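Local structure of BRIC1 (6FF6) at residues N85-A90 and N103-L108; Q124-A129 and A172-F177; E182-M187 and D214-Q219. The protein is a computationally designed, all-helical repeat protein made to realise a novel corrugated architecture, with no catalytic or ligand-binding role known. One frame throughout, in Å; residues are numbered along the deposited sequence.

Contact 1: residues N85-A90 and N103-L108; sequences NMLDFA and NLFLEL
Phe105 of helix 99-121 pushes the far end of its ring against helix 74-92, where Met86, Leu87 and Ala90 receive it. The packing is tightest at Met86: its CB meets Phe105 CE1 at 3.2 Å, at the ring edge and near the ring plane. Leu87 CD2 lies over one face, offset toward the rim and 4.0 Å from Phe105 CE1. Ala90 CB comes up obliquely, 4.1 Å from Phe105 CZ. Beyond this ring the fit is more relaxed. The Met86 chain, bent at chi2 (-102°) and again at chi3, swings its methyl CE to 3.7 Å from Leu108 CD1 and 4.2 Å from Leu104 CD2. Val140 and Val136 of the second subunit pack on Met86 and Leu108, so this part of the contact also feeds the interface between chains. The solvent side looks quite different: Asn103 is exposed and Asp88 and Glu107 partly so, none touching the other segment, and Asp88 forms salt bridges with Arg91 and Arg92 of its own helix. The two segments run roughly antiparallel (145°), their axes 11.6 Å apart. With no hydrogen bond across it, the contact must rest on shape and apolar burial, with Phe105 and Met86 supplying most of the buried surface.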
loop_
_atom_site.group_PDB
_atom_site.type_symbol
_atom_site.label_atom_id
_atom_site.label_comp_id
_atom_site.label_asym_id
_atom_site.label_seq_id
_atom_site.Cartn_x
_atom_site.Cartn_y
_atom_site.Cartn_z
ATOM N N ASN A 85 19.966 -13.329 7.754
ATOM C CA ASN A 85 20.591 -13.489 9.068
ATOM C C ASN A 85 20.967 -14.937 9.371
ATOM O O ASN A 85 22.111 -15.208 9.747
ATOM C CB ASN A 85 19.714 -12.879 10.184
ATOM C CG ASN A 85 19.679 -11.374 10.150
ATOM O OD1 ASN A 85 20.542 -10.716 9.550
ATOM N ND2 ASN A 85 18.666 -10.791 10.783
ATOM N N MET A 86 20.016 -15.860 9.170
ATOM C CA MET A 86 20.205 -17.296 9.378
ATOM C C MET A 86 21.312 -17.837 8.456
ATOM O O MET A 86 22.183 -18.569 8.913
ATOM C CB MET A 86 18.897 -18.036 9.095
ATOM C CG MET A 86 17.722 -17.563 9.900
ATOM S SD MET A 86 17.330 -18.624 11.272
ATOM C CE MET A 86 16.549 -20.010 10.390
ATOM N N LEU A 87 21.274 -17.440 7.163
ATOM C CA LEU A 87 22.226 -17.809 6.124
ATOM C C LEU A 87 23.578 -17.271 6.425
ATOM O O LEU A 87 24.550 -17.933 6.091
ATOM C CB LEU A 87 21.822 -17.264 4.761
ATOM C CG LEU A 87 20.653 -17.914 4.094
ATOM C CD1 LEU A 87 20.123 -17.031 2.958
ATOM C CD2 LEU A 87 20.989 -19.321 3.668
ATOM N N ASP A 88 23.667 -16.048 6.991
ATOM C CA ASP A 88 24.949 -15.443 7.324
ATOM C C ASP A 88 25.619 -16.274 8.409
ATOM O O ASP A 88 26.824 -16.489 8.325
ATOM C CB ASP A 88 24.792 -13.977 7.747
ATOM C CG ASP A 88 25.456 -12.944 6.833
ATOM O OD1 ASP A 88 26.500 -13.277 6.206
ATOM O OD2 ASP A 88 24.946 -11.797 6.762
ATOM N N PHE A 89 24.833 -16.813 9.375
ATOM C CA PHE A 89 25.383 -17.708 10.397
ATOM C C PHE A 89 25.783 -19.040 9.731
ATOM O O PHE A 89 26.830 -19.602 10.038
ATOM C CB PHE A 89 24.373 -18.014 11.522
ATOM C CG PHE A 89 23.613 -16.896 12.197
ATOM C CD1 PHE A 89 24.256 -15.720 12.582
ATOM C CD2 PHE A 89 22.259 -17.042 12.505
ATOM C CE1 PHE A 89 23.538 -14.681 13.193
ATOM C CE2 PHE A 89 21.541 -16.004 13.123
ATOM C CZ PHE A 89 22.187 -14.836 13.469
ATOM N N ALA A 90 24.940 -19.551 8.828
ATOM C CA ALA A 90 25.198 -20.822 8.176
ATOM C C ALA A 90 26.464 -20.788 7.334
ATOM O O ALA A 90 27.333 -21.646 7.528
ATOM C CB ALA A 90 24.006 -21.242 7.341
ATOM N N ASN A 103 14.731 -27.364 6.998
ATOM C CA ASN A 103 13.283 -27.251 6.830
ATOM C C ASN A 103 12.810 -25.849 7.154
ATOM O O ASN A 103 11.903 -25.344 6.476
ATOM C CB ASN A 103 12.540 -28.260 7.684
ATOM C CG ASN A 103 12.634 -29.665 7.175
ATOM O OD1 ASN A 103 12.809 -29.911 5.972
ATOM N ND2 ASN A 103 12.505 -30.622 8.086
ATOM N N LEU A 104 13.432 -25.210 8.171
ATOM C CA LEU A 104 13.133 -23.832 8.555
ATOM C C LEU A 104 13.496 -22.887 7.396
ATOM O O LEU A 104 12.721 -21.982 7.084
ATOM C CB LEU A 104 13.946 -23.443 9.786
ATOM C CG LEU A 104 13.190 -22.961 10.976
ATOM C CD1 LEU A 104 14.087 -22.977 12.184
ATOM C CD2 LEU A 104 12.637 -21.562 10.751
ATOM N N PHE A 105 14.658 -23.127 6.744
ATOM C CA PHE A 105 15.133 -22.377 5.592
ATOM C C PHE A 105 14.153 -22.509 4.460
ATOM O O PHE A 105 13.882 -21.530 3.769
ATOM C CB PHE A 105 16.517 -22.868 5.155
ATOM C CG PHE A 105 17.698 -22.308 5.914
ATOM C CD1 PHE A 105 17.760 -20.964 6.250
ATOM C CD2 PHE A 105 18.772 -23.114 6.254
ATOM C CE1 PHE A 105 18.874 -20.448 6.920
ATOM C CE2 PHE A 105 19.875 -22.594 6.946
ATOM C CZ PHE A 105 19.898 -21.276 7.310
ATOM N N LEU A 106 13.554 -23.685 4.307
ATOM C CA LEU A 106 12.561 -23.871 3.244
ATOM C C LEU A 106 11.309 -23.076 3.532
ATOM O O LEU A 106 10.767 -22.439 2.643
ATOM C CB LEU A 106 12.258 -25.361 2.979
ATOM C CG LEU A 106 13.394 -26.130 2.334
ATOM C CD1 LEU A 106 13.312 -27.583 2.665
ATOM C CD2 LEU A 106 13.464 -25.861 0.833
ATOM N N GLU A 107 10.905 -23.034 4.792
ATOM C CA GLU A 107 9.744 -22.275 5.231
ATOM C C GLU A 107 9.963 -20.775 5.087
ATOM O O GLU A 107 9.033 -20.061 4.726
ATOM C CB GLU A 107 9.377 -22.663 6.658
ATOM C CG GLU A 107 8.806 -24.072 6.735
ATOM C CD GLU A 107 7.989 -24.392 7.974
ATOM O OE1 GLU A 107 8.570 -24.441 9.084
ATOM O OE2 GLU A 107 6.764 -24.614 7.825
ATOM N N LEU A 108 11.187 -20.300 5.314
ATOM C CA LEU A 108 11.551 -18.886 5.156
ATOM C C LEU A 108 11.513 -18.511 3.679
ATOM O O LEU A 108 11.043 -17.426 3.337
ATOM C CB LEU A 108 12.955 -18.620 5.743
ATOM C CG LEU A 108 13.069 -18.685 7.288
ATOM C CD1 LEU A 108 14.469 -18.456 7.737
ATOM C CD2 LEU A 108 12.211 -17.621 7.940
#

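Contact 2: residues Q124-A129 and A172-F177; sequences QSFYQA and AGTFGF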
loop_
_atom_site.group_PDB
_atom_site.type_symbol
_atom_site.label_atom_id
_atom_site.label_comp_id
_atom_site.label_asym_id
_atom_site.label_seq_id
_atom_site.Cartn_x
_atom_site.Cartn_y
_atom_site.Cartn_z
ATOM N N GLN A 124 -8.448 -5.919 -6.248
ATOM C CA GLN A 124 -9.903 -5.943 -6.011
ATOM C C GLN A 124 -10.399 -4.693 -5.355
ATOM O O GLN A 124 -11.092 -3.927 -6.015
ATOM C CB GLN A 124 -10.431 -7.198 -5.292
ATOM C CG GLN A 124 -11.053 -8.243 -6.243
ATOM C CD GLN A 124 -11.877 -7.676 -7.396
ATOM O OE1 GLN A 124 -11.569 -7.901 -8.586
ATOM N NE2 GLN A 124 -12.942 -6.938 -7.071
ATOM N N SER A 125 -10.041 -4.475 -4.072
ATOM C CA SER A 125 -10.372 -3.272 -3.316
ATOM C C SER A 125 -9.661 -2.134 -4.043
ATOM O O SER A 125 -10.221 -1.048 -4.208
ATOM C CB SER A 125 -9.856 -3.398 -1.885
ATOM O OG SER A 125 -8.447 -3.543 -1.824
ATOM N N PHE A 126 -8.456 -2.446 -4.570
ATOM C CA PHE A 126 -7.613 -1.552 -5.339
ATOM C C PHE A 126 -8.191 -1.257 -6.739
ATOM O O PHE A 126 -8.140 -0.106 -7.185
ATOM C CB PHE A 126 -6.160 -2.079 -5.382
ATOM C CG PHE A 126 -5.193 -1.092 -6.001
ATOM C CD1 PHE A 126 -5.234 0.262 -5.660
ATOM C CD2 PHE A 126 -4.272 -1.502 -6.956
ATOM C CE1 PHE A 126 -4.380 1.185 -6.278
ATOM C CE2 PHE A 126 -3.407 -0.580 -7.559
ATOM C CZ PHE A 126 -3.470 0.757 -7.217
ATOM N N TYR A 127 -8.768 -2.277 -7.407
ATOM C CA TYR A 127 -9.385 -2.125 -8.727
ATOM C C TYR A 127 -10.633 -1.290 -8.617
ATOM O O TYR A 127 -10.840 -0.401 -9.433
ATOM C CB TYR A 127 -9.758 -3.494 -9.324
ATOM C CG TYR A 127 -8.720 -4.114 -10.231
ATOM C CD1 TYR A 127 -7.515 -4.587 -9.724
ATOM C CD2 TYR A 127 -8.973 -4.297 -11.590
ATOM C CE1 TYR A 127 -6.565 -5.189 -10.556
ATOM C CE2 TYR A 127 -8.029 -4.893 -12.433
ATOM C CZ TYR A 127 -6.829 -5.347 -11.908
ATOM O OH TYR A 127 -5.895 -5.976 -12.705
ATOM N N GLN A 128 -11.457 -1.567 -7.598
ATOM C CA GLN A 128 -12.712 -0.887 -7.335
ATOM C C GLN A 128 -12.545 0.593 -7.028
ATOM O O GLN A 128 -13.308 1.407 -7.569
ATOM C CB GLN A 128 -13.489 -1.615 -6.252
ATOM C CG GLN A 128 -14.694 -2.399 -6.796
ATOM C CD GLN A 128 -14.476 -3.175 -8.082
ATOM O OE1 GLN A 128 -13.576 -4.015 -8.197
ATOM N NE2 GLN A 128 -15.318 -2.918 -9.075
ATOM N N ALA A 129 -11.521 0.942 -6.224
ATOM C CA ALA A 129 -11.179 2.320 -5.905
ATOM C C ALA A 129 -10.811 3.031 -7.192
ATOM O O ALA A 129 -11.322 4.114 -7.439
ATOM C CB ALA A 129 -10.030 2.363 -4.912
ATOM N N ALA A 172 -4.121 3.569 -15.686
ATOM C CA ALA A 172 -4.331 2.545 -16.709
ATOM C C ALA A 172 -3.020 1.822 -16.976
ATOM O O ALA A 172 -3.026 0.611 -17.207
ATOM C CB ALA A 172 -4.847 3.169 -17.995
ATOM N N GLY A 173 -1.911 2.565 -16.923
ATOM C CA GLY A 173 -0.575 2.010 -17.083
ATOM C C GLY A 173 -0.283 1.066 -15.934
ATOM O O GLY A 173 0.224 -0.036 -16.155
ATOM N N THR A 174 -0.677 1.471 -14.704
ATOM C CA THR A 174 -0.525 0.665 -13.501
ATOM C C THR A 174 -1.208 -0.691 -13.639
ATOM O O THR A 174 -0.613 -1.694 -13.268
ATOM C CB THR A 174 -1.023 1.430 -12.268
ATOM O OG1 THR A 174 -0.198 2.580 -12.066
ATOM C CG2 THR A 174 -1.067 0.562 -11.000
ATOM N N PHE A 175 -2.428 -0.729 -14.182
ATOM C CA PHE A 175 -3.150 -1.995 -14.320
ATOM C C PHE A 175 -2.942 -2.732 -15.670
ATOM O O PHE A 175 -3.564 -3.774 -15.899
ATOM C CB PHE A 175 -4.635 -1.788 -14.044
ATOM C CG PHE A 175 -4.973 -1.251 -12.678
ATOM C CD1 PHE A 175 -5.140 -2.109 -11.595
ATOM C CD2 PHE A 175 -5.227 0.098 -12.490
ATOM C CE1 PHE A 175 -5.510 -1.614 -10.339
ATOM C CE2 PHE A 175 -5.546 0.594 -11.220
ATOM C CZ PHE A 175 -5.698 -0.267 -10.158
ATOM N N GLY A 176 -2.072 -2.216 -16.534
ATOM C CA GLY A 176 -1.804 -2.843 -17.831
ATOM C C GLY A 176 -2.911 -2.674 -18.860
ATOM O O GLY A 176 -2.978 -3.426 -19.843
ATOM N N PHE A 177 -3.792 -1.675 -18.639
ATOM C CA PHE A 177 -4.903 -1.371 -19.532
ATOM C C PHE A 177 -4.316 -0.582 -20.710
ATOM O O PHE A 177 -4.420 0.642 -20.763
ATOM C CB PHE A 177 -6.008 -0.596 -18.790
ATOM C CG PHE A 177 -6.679 -1.246 -17.588
ATOM C CD1 PHE A 177 -6.874 -2.622 -17.530
ATOM C CD2 PHE A 177 -7.204 -0.469 -16.556
ATOM C CE1 PHE A 177 -7.531 -3.208 -16.439
ATOM C CE2 PHE A 177 -7.856 -1.065 -15.462
ATOM C CZ PHE A 177 -8.006 -2.429 -15.414
#
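Phe175 reaches out from the end of helix 155-174 and meets both Phe126 and Tyr127 in the first turn of helix 125-146. Its ring turns an edge to the face of Tyr127: Phe175 CD1 stands 3.5 Å from Tyr127 CE1, with the planes at 62°, an edge-to-face pair. Phe126 is met differently. Its CG is anti to the backbone N (chi1 -172°), which swings the ring toward the other segment and lets Phe175 CZ come over its face, 3.5 Å from Phe126 CE2; the two rings are tilted obliquely. Thr174 CG2 sits at the edge of the Phe126 ring, 4.3 Å from Phe126 CE2. Tyr127 departs from a staggered first torsion (chi1 -94°), and the CE2 side of its ring, across from CE1, meets Phe177 obliquely, with Tyr127 CE2 3.9 Å from Phe177 CZ. Phe177 also takes Phe175 CB over one face and stacks on Tyr223. Tyr118 of the second subunit packs on Phe126. On the 172-177 side the chain turns at Gly176 with positive phi, and Gly176 N and Phe177 N bond back to Gly173 O and Ala172 O. The arrangement is an aromatic cluster joining a helix start to a helix terminated by a Schellman motif.

Contact 3: residues E182-M187 and D214-Q219; sequences ETTHLM and DIMQEQ
An antiparallel helix pair in an Hpt-like helical bundle brings Thr183 and Thr184 of helix 178-196 against Met216 and Gln219 of helix 203-224. The backbones draw nearest at Thr183 and Met216, whose CA atoms are 7.1 Å apart. Polar and apolar chemistry divide the contact between them. On the polar side the extended Gln219 chain sends NE2 to Thr183 OG1 at 2.8 Å; the bond is fairly straight (157° at the hydrogen), and the hydroxyl lies close to the plane of the amide. Thr183 chi1 of -56° sets OG1 beside its own backbone N, where it also bonds Ile179 O one turn back. Two bonds thus grip this buried hydroxyl, which donates to the carbonyl and accepts from the amide. The same torsion aims Thr183 CG2 at Met216, 3.7 Å from Met216 CG. A leucine in place of Gln219 would probably leave Thr183 OG1 with its bond to Ile179 but without the hydrogen bond it accepts from the amide across the helix pair. On the apolar side Thr184 CG2 packs against the sulfur, 3.2 Å from Met216 SD, a distance too short for relaxed packing and so doubtful in detail, while Thr184 OG1 bonds back to Leu180 O and Gln181 O. The Met216 chain then bends at chi3 (-44°), carrying CE to 3.9 Å from Met187 SD; Met187 arrives fully extended and crosses it at about a right angle. Around the pair, helix 125-146 supplies Leu138 to Met216 and Met141 to Met187, and helix 155-174 sets Ile168 against Thr184. Phe234 of helix 231-247 covers Thr183, so the contact is enclosed by helices of its own chain, and the second subunit does not touch either segment.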
loop_
_atom_site.group_PDB
_atom_site.type_symbol
_atom_site.label_atom_id
_atom_site.label_comp_id
_atom_site.label_asym_id
_atom_site.label_seq_id
_atom_site.Cartn_x
_atom_site.Cartn_y
_atom_site.Cartn_z
ATOM N N GLU A 182 -3.479 4.231 -23.970
ATOM C CA GLU A 182 -3.195 4.829 -25.261
ATOM C C GLU A 182 -4.184 5.907 -25.658
ATOM O O GLU A 182 -3.749 6.974 -26.086
ATOM C CB GLU A 182 -3.073 3.753 -26.337
ATOM C CG GLU A 182 -1.803 2.922 -26.206
ATOM C CD GLU A 182 -0.540 3.735 -25.989
ATOM O OE1 GLU A 182 -0.117 3.863 -24.817
ATOM O OE2 GLU A 182 0.004 4.272 -26.984
ATOM N N THR A 183 -5.506 5.652 -25.485
ATOM C CA THR A 183 -6.573 6.592 -25.804
ATOM C C THR A 183 -6.395 7.870 -25.023
ATOM O O THR A 183 -6.426 8.948 -25.610
ATOM C CB THR A 183 -7.954 5.967 -25.579
ATOM O OG1 THR A 183 -8.042 4.773 -26.337
ATOM C CG2 THR A 183 -9.084 6.888 -26.009
ATOM N N THR A 184 -6.218 7.748 -23.695
ATOM C CA THR A 184 -5.998 8.865 -22.783
ATOM C C THR A 184 -4.695 9.593 -23.097
ATOM O O THR A 184 -4.680 10.814 -23.049
ATOM C CB THR A 184 -6.023 8.401 -21.347
ATOM O OG1 THR A 184 -5.216 7.244 -21.213
ATOM C CG2 THR A 184 -7.401 8.110 -20.844
ATOM N N HIS A 185 -3.617 8.863 -23.449
ATOM C CA HIS A 185 -2.332 9.482 -23.780
ATOM C C HIS A 185 -2.423 10.390 -24.989
ATOM O O HIS A 185 -1.879 11.496 -24.961
ATOM C CB HIS A 185 -1.223 8.455 -24.014
ATOM C CG HIS A 185 0.158 9.003 -23.765
ATOM N ND1 HIS A 185 0.363 10.314 -23.332
ATOM C CD2 HIS A 185 1.356 8.374 -23.812
ATOM C CE1 HIS A 185 1.670 10.439 -23.159
ATOM N NE2 HIS A 185 2.312 9.301 -23.435
ATOM N N LEU A 186 -3.100 9.925 -26.054
ATOM C CA LEU A 186 -3.281 10.714 -27.261
ATOM C C LEU A 186 -4.057 11.992 -26.991
ATOM O O LEU A 186 -3.689 13.037 -27.525
ATOM C CB LEU A 186 -3.952 9.900 -28.353
ATOM C CG LEU A 186 -3.081 8.853 -29.013
ATOM C CD1 LEU A 186 -3.897 7.965 -29.886
ATOM C CD2 LEU A 186 -1.973 9.482 -29.838
ATOM N N MET A 187 -5.103 11.919 -26.146
ATOM C CA MET A 187 -5.893 13.085 -25.784
ATOM C C MET A 187 -5.035 14.012 -24.901
ATOM O O MET A 187 -5.069 15.227 -25.082
ATOM C CB MET A 187 -7.175 12.650 -25.071
ATOM C CG MET A 187 -8.091 13.779 -24.697
ATOM S SD MET A 187 -9.585 13.089 -23.966
ATOM C CE MET A 187 -10.497 14.498 -23.682
ATOM N N ASP A 214 -16.504 9.377 -23.973
ATOM C CA ASP A 214 -17.467 8.273 -24.099
ATOM C C ASP A 214 -16.771 6.926 -24.354
ATOM O O ASP A 214 -17.117 5.905 -23.720
ATOM C CB ASP A 214 -18.523 8.591 -25.182
ATOM C CG ASP A 214 -19.410 9.805 -24.880
ATOM O OD1 ASP A 214 -19.499 10.208 -23.694
ATOM O OD2 ASP A 214 -20.029 10.340 -25.825
ATOM N N ILE A 215 -15.766 6.940 -25.268
ATOM C CA ILE A 215 -14.975 5.760 -25.620
ATOM C C ILE A 215 -14.184 5.292 -24.389
ATOM O O ILE A 215 -14.128 4.086 -24.125
ATOM C CB ILE A 215 -14.023 6.036 -26.827
ATOM C CG1 ILE A 215 -14.778 6.403 -28.141
ATOM C CG2 ILE A 215 -13.038 4.880 -27.052
ATOM C CD1 ILE A 215 -15.789 5.403 -28.701
ATOM N N MET A 216 -13.560 6.234 -23.662
ATOM C CA MET A 216 -12.775 5.937 -22.461
ATOM C C MET A 216 -13.643 5.311 -21.359
ATOM O O MET A 216 -13.185 4.396 -20.676
ATOM C CB MET A 216 -12.048 7.185 -21.957
ATOM C CG MET A 216 -10.951 7.660 -22.899
ATOM S SD MET A 216 -10.044 9.166 -22.411
ATOM C CE MET A 216 -11.281 10.193 -21.905
ATOM N N GLN A 217 -14.906 5.747 -21.245
ATOM C CA GLN A 217 -15.885 5.195 -20.309
ATOM C C GLN A 217 -16.225 3.747 -20.681
ATOM O O GLN A 217 -16.280 2.884 -19.814
ATOM C CB GLN A 217 -17.167 6.037 -20.298
ATOM C CG GLN A 217 -18.133 5.628 -19.174
ATOM C CD GLN A 217 -17.556 5.809 -17.774
ATOM O OE1 GLN A 217 -17.195 6.919 -17.366
ATOM N NE2 GLN A 217 -17.462 4.722 -17.012
ATOM N N GLU A 218 -16.430 3.483 -21.981
ATOM C CA GLU A 218 -16.699 2.129 -22.497
ATOM C C GLU A 218 -15.480 1.235 -22.260
ATOM O O GLU A 218 -15.649 0.054 -21.922
ATOM C CB GLU A 218 -17.023 2.165 -23.985
ATOM C CG GLU A 218 -18.333 2.844 -24.344
ATOM C CD GLU A 218 -18.583 3.003 -25.837
ATOM O OE1 GLU A 218 -17.697 2.627 -26.643
ATOM O OE2 GLU A 218 -19.672 3.509 -26.200
ATOM N N GLN A 219 -14.248 1.804 -22.435
ATOM C CA GLN A 219 -12.990 1.074 -22.210
ATOM C C GLN A 219 -12.910 0.726 -20.733
ATOM O O GLN A 219 -12.703 -0.430 -20.406
ATOM C CB GLN A 219 -11.759 1.887 -22.661
ATOM C CG GLN A 219 -11.563 1.946 -24.172
ATOM C CD GLN A 219 -10.581 3.012 -24.574
ATOM O OE1 GLN A 219 -10.056 3.754 -23.751
ATOM N NE2 GLN A 219 -10.323 3.143 -25.847
#

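The three contacts follow one another along the chain, and no known active site or ligand ties them together. Contacts 1 and 3 each join antiparallel helices, but they lie on opposite sides of the chain's centre, with their own centres 50 Å apart. Contact 2 is much nearer the middle: its centre is 36 Å from that of contact 1 and 15 Å from that of contact 3. Contacts 2 and 3 share one Hpt-like region, with nearest atoms about 5 Å apart yet not touching, and helices 155-174 and 178-196 are consecutive. Contacts 1 and 2 both meet the second subunit, whereas contact 3 is internal to its chain, illustrating how a designed repeat combines bundle packing with interface packing.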